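Side-chain contacts in penicillin binding protein 2X (Streptococcus thermophilus, PDB 5U47), which probably cross-links peptidoglycan strands as a transpeptidase of the cell-division machinery and, as a penicillin-binding protein, is a target of beta-lactam antibiotics: residues Met361-Met366 with Asn402-Ser407; Ala305-Ser310 with Ser372-Leu377. The protein carries 1 engineered substitution. One frame throughout, in Å; residues are numbered along the deposited sequence.

Interaction 1: residues Met361-Met366 with Asn402-Ser407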
ATOM      1  N   MET A 361      23.873  12.728 -21.700  1.00 40.18           N
ATOM      2  CA  MET A 361      25.302  12.511 -21.944  1.00 42.82           C
ATOM      3  C   MET A 361      25.865  11.420 -21.019  1.00 42.14           C
ATOM      4  O   MET A 361      26.654  10.577 -21.461  1.00 42.33           O
ATOM      5  CB  MET A 361      26.099  13.817 -21.800  1.00 44.82           C
ATOM      6  CG  MET A 361      25.943  14.755 -22.983  1.00 46.89           C
ATOM      7  SD  MET A 361      26.585  16.413 -22.664  1.00 49.50           S
ATOM      8  CE  MET A 361      26.569  17.123 -24.308  1.00 53.17           C
ATOM      9  N   LEU A 362      25.453  11.427 -19.747  1.00 40.89           N
ATOM     10  CA  LEU A 362      25.908  10.407 -18.790  1.00 40.17           C
ATOM     11  C   LEU A 362      25.424   9.020 -19.213  1.00 39.56           C
ATOM     12  O   LEU A 362      26.172   8.040 -19.109  1.00 38.83           O
ATOM     13  CB  LEU A 362      25.447  10.723 -17.355  1.00 39.53           C
ATOM     14  CG  LEU A 362      26.126  11.912 -16.660  1.00 40.25           C
ATOM     15  CD1 LEU A 362      25.541  12.146 -15.270  1.00 39.20           C
ATOM     16  CD2 LEU A 362      27.637  11.703 -16.589  1.00 42.27           C
ATOM     17  N   GLU A 363      24.180   8.957 -19.702  1.00 38.03           N
ATOM     18  CA  GLU A 363      23.589   7.713 -20.210  1.00 38.08           C
ATOM     19  C   GLU A 363      24.378   7.165 -21.405  1.00 41.48           C
ATOM     20  O   GLU A 363      24.619   5.963 -21.478  1.00 41.21           O
ATOM     21  CB  GLU A 363      22.123   7.929 -20.612  1.00 37.29           C
ATOM     22  CG  GLU A 363      21.336   6.656 -20.932  1.00 36.77           C
ATOM     23  CD  GLU A 363      21.593   6.059 -22.313  1.00 38.21           C
ATOM     24  OE1 GLU A 363      21.808   6.801 -23.281  1.00 37.37           O
ATOM     25  OE2 GLU A 363      21.559   4.817 -22.427  1.00 39.36           O
ATOM     26  N   GLN A 364      24.765   8.051 -22.321  0.60 42.99           N
ATOM     27  CA  GLN A 364      25.540   7.656 -23.505  0.60 45.89           C
ATOM     28  C   GLN A 364      26.954   7.204 -23.133  0.60 46.81           C
ATOM     29  O   GLN A 364      27.507   6.316 -23.770  0.60 48.09           O
ATOM     30  CB  GLN A 364      25.605   8.801 -24.522  0.60 47.57           C
ATOM     31  CG  GLN A 364      24.267   9.146 -25.165  0.60 47.02           C
ATOM     32  CD  GLN A 364      24.364  10.269 -26.186  0.60 48.76           C
ATOM     33  OE1 GLN A 364      25.444  10.786 -26.473  0.60 49.74           O
ATOM     34  NE2 GLN A 364      23.225  10.648 -26.740  0.60 49.75           N
ATOM     35  N   ALA A 365      27.515   7.809 -22.087  1.00 47.49           N
ATOM     36  CA  ALA A 365      28.872   7.476 -21.609  1.00 49.50           C
ATOM     37  C   ALA A 365      28.938   6.089 -20.990  1.00 49.32           C
ATOM     38  O   ALA A 365      29.964   5.431 -21.061  1.00 51.91           O
ATOM     39  CB  ALA A 365      29.353   8.507 -20.597  1.00 50.33           C
ATOM     40  N   MET A 366      27.860   5.659 -20.346  1.00 46.70           N
ATOM     41  CA  MET A 366      27.844   4.316 -19.783  1.00 46.53           C
ATOM     42  C   MET A 366      27.343   3.363 -20.870  1.00 45.78           C
ATOM     43  O   MET A 366      27.756   2.216 -20.921  1.00 46.64           O
ATOM     44  CB  MET A 366      27.035   4.245 -18.471  1.00 45.24           C
ATOM     45  CG  MET A 366      25.536   4.346 -18.572  1.00 44.65           C
ATOM     46  SD  MET A 366      24.786   4.254 -16.911  1.00 45.61           S
ATOM     47  CE  MET A 366      25.035   5.928 -16.321  1.00 44.57           C
ATOM     48  N   ASN A 402      13.885   5.410 -26.355  1.00 36.13           N
ATOM     49  CA  ASN A 402      13.304   5.345 -25.011  1.00 35.34           C
ATOM     50  C   ASN A 402      14.378   5.135 -23.938  1.00 34.86           C
ATOM     51  O   ASN A 402      14.273   5.699 -22.866  1.00 33.61           O
ATOM     52  CB  ASN A 402      12.293   4.210 -24.847  1.00 35.89           C
ATOM     53  CG  ASN A 402      11.053   4.399 -25.680  1.00 37.97           C
ATOM     54  OD1 ASN A 402      11.095   4.288 -26.877  1.00 39.94           O
ATOM     55  ND2 ASN A 402       9.918   4.607 -25.018  1.00 41.49           N
ATOM     56  N   ILE A 403      15.384   4.301 -24.218  1.00 35.50           N
ATOM     57  CA  ILE A 403      16.455   4.047 -23.241  1.00 35.88           C
ATOM     58  C   ILE A 403      17.186   5.358 -22.898  1.00 36.21           C
ATOM     59  O   ILE A 403      17.473   5.614 -21.727  1.00 35.34           O
ATOM     60  CB  ILE A 403      17.438   2.964 -23.716  1.00 38.05           C
ATOM     61  CG1 ILE A 403      16.730   1.608 -23.802  1.00 38.52           C
ATOM     62  CG2 ILE A 403      18.605   2.830 -22.737  1.00 37.86           C
ATOM     63  CD1 ILE A 403      17.583   0.517 -24.424  1.00 39.84           C
ATOM     64  N   ALA A 404      17.448   6.197 -23.901  1.00 36.49           N
ATOM     65  CA  ALA A 404      18.083   7.501 -23.650  1.00 37.09           C
ATOM     66  C   ALA A 404      17.144   8.417 -22.851  1.00 36.33           C
ATOM     67  O   ALA A 404      17.549   9.054 -21.887  1.00 36.52           O
ATOM     68  CB  ALA A 404      18.478   8.174 -24.954  1.00 38.64           C
ATOM     69  N   GLN A 405      15.892   8.488 -23.273  1.00 36.74           N
ATOM     70  CA  GLN A 405      14.903   9.333 -22.600  1.00 35.92           C
ATOM     71  C   GLN A 405      14.675   8.910 -21.161  1.00 33.82           C
ATOM     72  O   GLN A 405      14.417   9.751 -20.312  1.00 33.22           O
ATOM     73  CB  GLN A 405      13.569   9.292 -23.344  1.00 37.25           C
ATOM     74  CG  GLN A 405      13.576  10.011 -24.693  1.00 40.41           C
ATOM     75  CD  GLN A 405      12.319   9.743 -25.505  1.00 42.18           C
ATOM     76  OE1 GLN A 405      11.713   8.658 -25.416  1.00 44.72           O
ATOM     77  NE2 GLN A 405      11.935  10.706 -26.317  1.00 47.00           N
ATOM     78  N   SER A 406      14.751   7.602 -20.900  1.00 32.80           N
ATOM     79  CA  SER A 406      14.545   7.074 -19.553  1.00 32.88           C
ATOM     80  C   SER A 406      15.539   7.657 -18.545  1.00 32.67           C
ATOM     81  O   SER A 406      15.253   7.649 -17.337  1.00 31.54           O
ATOM     82  CB  SER A 406      14.611   5.531 -19.525  1.00 31.90           C
ATOM     83  OG  SER A 406      15.928   5.066 -19.776  1.00 33.43           O
ATOM     84  N   SER A 407      16.670   8.183 -19.044  1.00 33.79           N
ATOM     85  CA  SER A 407      17.692   8.798 -18.186  1.00 34.63           C
ATOM     86  C   SER A 407      17.143  10.030 -17.452  1.00 34.08           C
ATOM     87  O   SER A 407      17.680  10.414 -16.414  1.00 34.68           O
ATOM     88  CB  SER A 407      18.952   9.166 -18.979  1.00 36.13           C
ATOM     89  OG  SER A 407      18.725  10.282 -19.824  1.00 38.13           O
TER
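Helix 356-366 and segment 402-407 draw closest at E363 and S407, whose CA atoms lie 6.3 Å apart. Both belong to the helical part of the penicillin-binding transpeptidase domain, which has the serine beta-lactamase type of fold, and the interface is buried. E363 carries it almost alone. Its CG stands anti to the backbone N (chi1 -170°), reaching over to the other segment, and a bend at chi2 then lays the carboxylate alongside the turn formed by I403 and A404. The stem packs first: E363 CB meets S407 CB at 3.8 Å. Further out, E363 OE1 lies 3.8 Å from A404 CA, with the A404 methyl just beyond, while its OE2 comes 3.6 Å from I403 CG2, the side chains of E363 and I403 crossing at about a right angle. No hydrogen bond joins the segments, so the carboxylate meets 402-407 through carbon atoms. D368, at the start of the following helix, brings a like charge close to OE2, which could raise the proton affinity of one of the two acids. Within 402-407 both serine hydroxyls turn back onto main-chain carbonyls. S406 OG bonds to I403 O and is also bound to the indole NE1 of W371. S407, whose side chain lies near the probable SxxK active-site motif and touches L301, has its OG between backbone N and carbonyl carbon; from there S407 OG reaches A404 O at 2.7 Å, nearly in line with the C=O bond (173°), and the same oxygen accepts S407 N at 3.1 Å.

Interaction 2: residues Ala305-Ser310 with Ser372-Leu377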
ATOM      1  N   ALA A 305      25.780   6.060 -12.918  1.00 33.68           N
ATOM      2  CA  ALA A 305      26.969   6.685 -13.488  1.00 34.79           C
ATOM      3  C   ALA A 305      28.117   6.644 -12.488  1.00 35.45           C
ATOM      4  O   ALA A 305      29.262   6.358 -12.864  1.00 35.87           O
ATOM      5  CB  ALA A 305      26.680   8.121 -13.901  1.00 35.10           C
ATOM      6  N   ILE A 306      27.821   6.925 -11.220  1.00 34.57           N
ATOM      7  CA  ILE A 306      28.861   6.905 -10.185  1.00 35.82           C
ATOM      8  C   ILE A 306      29.349   5.477  -9.971  1.00 36.99           C
ATOM      9  O   ILE A 306      30.562   5.232  -9.910  1.00 39.31           O
ATOM     10  CB  ILE A 306      28.376   7.539  -8.868  1.00 35.13           C
ATOM     11  CG1 ILE A 306      28.134   9.043  -9.088  1.00 34.91           C
ATOM     12  CG2 ILE A 306      29.404   7.314  -7.758  1.00 36.26           C
ATOM     13  CD1 ILE A 306      27.438   9.745  -7.940  1.00 34.20           C
ATOM     14  N   ASN A 307      28.403   4.543  -9.884  1.00 35.74           N
ATOM     15  CA  ASN A 307      28.720   3.125  -9.687  1.00 36.37           C
ATOM     16  C   ASN A 307      29.500   2.518 -10.886  1.00 38.02           C
ATOM     17  O   ASN A 307      30.316   1.630 -10.699  1.00 38.15           O
ATOM     18  CB  ASN A 307      27.456   2.302  -9.457  1.00 34.17           C
ATOM     19  CG  ASN A 307      27.750   0.995  -8.763  1.00 36.05           C
ATOM     20  OD1 ASN A 307      28.190   0.989  -7.613  1.00 36.82           O
ATOM     21  ND2 ASN A 307      27.504  -0.117  -9.440  1.00 36.95           N
ATOM     22  N   ASN A 308      29.216   2.997 -12.096  1.00 38.31           N
ATOM     23  CA  ASN A 308      29.868   2.515 -13.321  1.00 41.00           C
ATOM     24  C   ASN A 308      31.292   3.050 -13.454  1.00 44.11           C
ATOM     25  O   ASN A 308      32.065   2.537 -14.251  1.00 45.23           O
ATOM     26  CB  ASN A 308      29.061   2.970 -14.552  1.00 40.45           C
ATOM     27  CG  ASN A 308      29.480   2.275 -15.831  1.00 42.83           C
ATOM     28  OD1 ASN A 308      29.568   1.050 -15.884  1.00 42.64           O
ATOM     29  ND2 ASN A 308      29.702   3.061 -16.896  1.00 43.92           N
ATOM     30  N   GLY A 309      31.625   4.082 -12.677  1.00 45.53           N
ATOM     31  CA  GLY A 309      32.922   4.734 -12.762  1.00 48.73           C
ATOM     32  C   GLY A 309      32.964   5.759 -13.895  1.00 50.11           C
ATOM     33  O   GLY A 309      34.036   6.266 -14.233  1.00 51.57           O
ATOM     34  N   SER A 310      31.803   6.085 -14.471  1.00 49.49           N
ATOM     35  CA  SER A 310      31.731   7.017 -15.609  1.00 52.94           C
ATOM     36  C   SER A 310      31.094   8.371 -15.243  1.00 53.93           C
ATOM     37  O   SER A 310      30.249   8.915 -15.984  1.00 54.84           O
ATOM     38  CB  SER A 310      30.996   6.354 -16.784  1.00 52.98           C
ATOM     39  OG  SER A 310      29.690   5.947 -16.417  1.00 49.37           O
ATOM     40  N   SER A 372      20.370   0.109 -19.300  1.00 36.91           N
ATOM     41  CA  SER A 372      19.199  -0.754 -19.322  1.00 38.49           C
ATOM     42  C   SER A 372      19.292  -1.865 -18.231  1.00 38.39           C
ATOM     43  O   SER A 372      18.271  -2.258 -17.617  1.00 35.50           O
ATOM     44  CB  SER A 372      19.005  -1.343 -20.721  1.00 41.24           C
ATOM     45  OG  SER A 372      17.929  -2.272 -20.735  1.00 43.90           O
ATOM     46  N   ASN A 373      20.515  -2.326 -17.979  1.00 38.58           N
ATOM     47  CA  ASN A 373      20.760  -3.319 -16.949  1.00 39.11           C
ATOM     48  C   ASN A 373      20.580  -2.700 -15.550  1.00 36.84           C
ATOM     49  O   ASN A 373      20.118  -3.382 -14.636  1.00 35.84           O
ATOM     50  CB  ASN A 373      22.162  -3.904 -17.083  1.00 40.13           C
ATOM     51  CG  ASN A 373      22.370  -5.103 -16.193  1.00 39.87           C
ATOM     52  OD1 ASN A 373      23.207  -5.075 -15.291  1.00 39.06           O
ATOM     53  ND2 ASN A 373      21.570  -6.154 -16.406  1.00 39.73           N
ATOM     54  N   TYR A 374      20.965  -1.429 -15.375  1.00 36.43           N
ATOM     55  CA  TYR A 374      20.738  -0.744 -14.082  1.00 35.79           C
ATOM     56  C   TYR A 374      19.255  -0.621 -13.791  1.00 34.14           C
ATOM     57  O   TYR A 374      18.837  -0.818 -12.649  1.00 33.81           O
ATOM     58  CB  TYR A 374      21.437   0.622 -13.967  1.00 34.97           C
ATOM     59  CG  TYR A 374      22.879   0.527 -13.515  1.00 35.41           C
ATOM     60  CD1 TYR A 374      23.187   0.229 -12.190  1.00 35.04           C
ATOM     61  CD2 TYR A 374      23.945   0.740 -14.402  1.00 37.53           C
ATOM     62  CE1 TYR A 374      24.499   0.126 -11.758  1.00 34.60           C
ATOM     63  CE2 TYR A 374      25.264   0.645 -13.974  1.00 35.96           C
ATOM     64  CZ  TYR A 374      25.532   0.337 -12.651  1.00 37.28           C
ATOM     65  OH  TYR A 374      26.832   0.232 -12.200  1.00 36.86           O
ATOM     66  N   LEU A 375      18.458  -0.318 -14.815  1.00 33.40           N
ATOM     67  CA  LEU A 375      17.008  -0.223 -14.643  1.00 32.93           C
ATOM     68  C   LEU A 375      16.438  -1.591 -14.261  1.00 34.37           C
ATOM     69  O   LEU A 375      15.455  -1.689 -13.525  1.00 29.87           O
ATOM     70  CB  LEU A 375      16.339   0.286 -15.908  1.00 33.41           C
ATOM     71  CG  LEU A 375      16.549   1.758 -16.261  1.00 34.16           C
ATOM     72  CD1 LEU A 375      16.100   2.027 -17.684  1.00 34.57           C
ATOM     73  CD2 LEU A 375      15.802   2.664 -15.287  1.00 34.10           C
ATOM     74  N   SER A 376      17.067  -2.648 -14.770  1.00 34.85           N
ATOM     75  CA  SER A 376      16.643  -3.999 -14.445  1.00 34.68           C
ATOM     76  C   SER A 376      17.033  -4.315 -12.979  1.00 32.38           C
ATOM     77  O   SER A 376      16.224  -4.866 -12.227  1.00 33.36           O
ATOM     78  CB  SER A 376      17.243  -4.989 -15.447  1.00 38.05           C
ATOM     79  OG  SER A 376      16.710  -6.279 -15.237  1.00 42.51           O
ATOM     80  N   LEU A 377      18.236  -3.920 -12.562  1.00 30.42           N
ATOM     81  CA  LEU A 377      18.672  -4.104 -11.166  1.00 30.35           C
ATOM     82  C   LEU A 377      17.789  -3.320 -10.182  1.00 28.61           C
ATOM     83  O   LEU A 377      17.573  -3.757  -9.049  1.00 25.96           O
ATOM     84  CB  LEU A 377      20.123  -3.681 -10.995  1.00 32.23           C
ATOM     85  CG  LEU A 377      21.200  -4.551 -11.665  1.00 34.18           C
ATOM     86  CD1 LEU A 377      22.558  -3.919 -11.452  1.00 34.63           C
ATOM     87  CD2 LEU A 377      21.200  -5.974 -11.123  1.00 35.49           C
TER
HETATM   88  O   HOH W   1      28.633  -0.464 -13.948  1.00 38.65           O
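The amide of N307 and the phenol of Y374 meet through one nearly straight hydrogen bond: N307 ND2 donates to Y374 OH over 2.9 Å, with an N-H...O angle of 167°. The hydroxyl lies close to the plane of the amide, and ND2 sits at the edge of the ring, near its plane, although the two flat groups stand almost perpendicular, 86° apart. Nearer the backbone, N307 CB lies 3.5 Å from Y374 OH. A water is the second polar partner of the phenol, 2.6 Å from Y374 OH, and it donates to N308 OD1, also at 2.6 Å. Consecutive asparagines thus hold one tyrosine oxygen, one directly and one through water. The contact joins the end of helix 297-308 to helix 368-377 within the helical part of the transpeptidase domain, Y374 reaching across from the latter with its side chain also against A304. Second-shell bonds set the rotation of both amides. N307 CG is anti to its main-chain nitrogen (chi1 -159°), and its OD1 accepts the backbone N of S462, which leaves the NH2 turned to the phenol. For N308 the opposite end is fixed: N308 ND2 gives a hydrogen bond to S310 OG at 2.9 Å, in the amide plane, while OD1 takes the water. That serine is brought into place by the Schellman motif closing the helix, in which G309 has positive phi, S310 N bonds to A305 O at 3.0 Å and G309 N to I306 O at 3.2 Å. M366 of helix 356-366 packs against S310.

Running from the N terminus, the chain passes 305-310, 361-366, 372-377 and 402-407, so the segments alternate and the two contacts cross. Interaction 2 closes the longer loop, with 61 residues between its segments; interaction 1 closes one of 35, opening before the first is shut. Helices 356-366 and 368-377 follow each other directly, one going to each contact, which ties them to segment 402-407 and the end of helix 297-308 in a single helical cluster. The centres lie about 10 Å apart and the contacts touch. M366, at the end of helix 356-366, packs onto segment 305-310, M366 CB 3.3 Å from N308 ND2 and M366 CE 3.5 Å from A305 N, while S406 OG packs on L375 CD1.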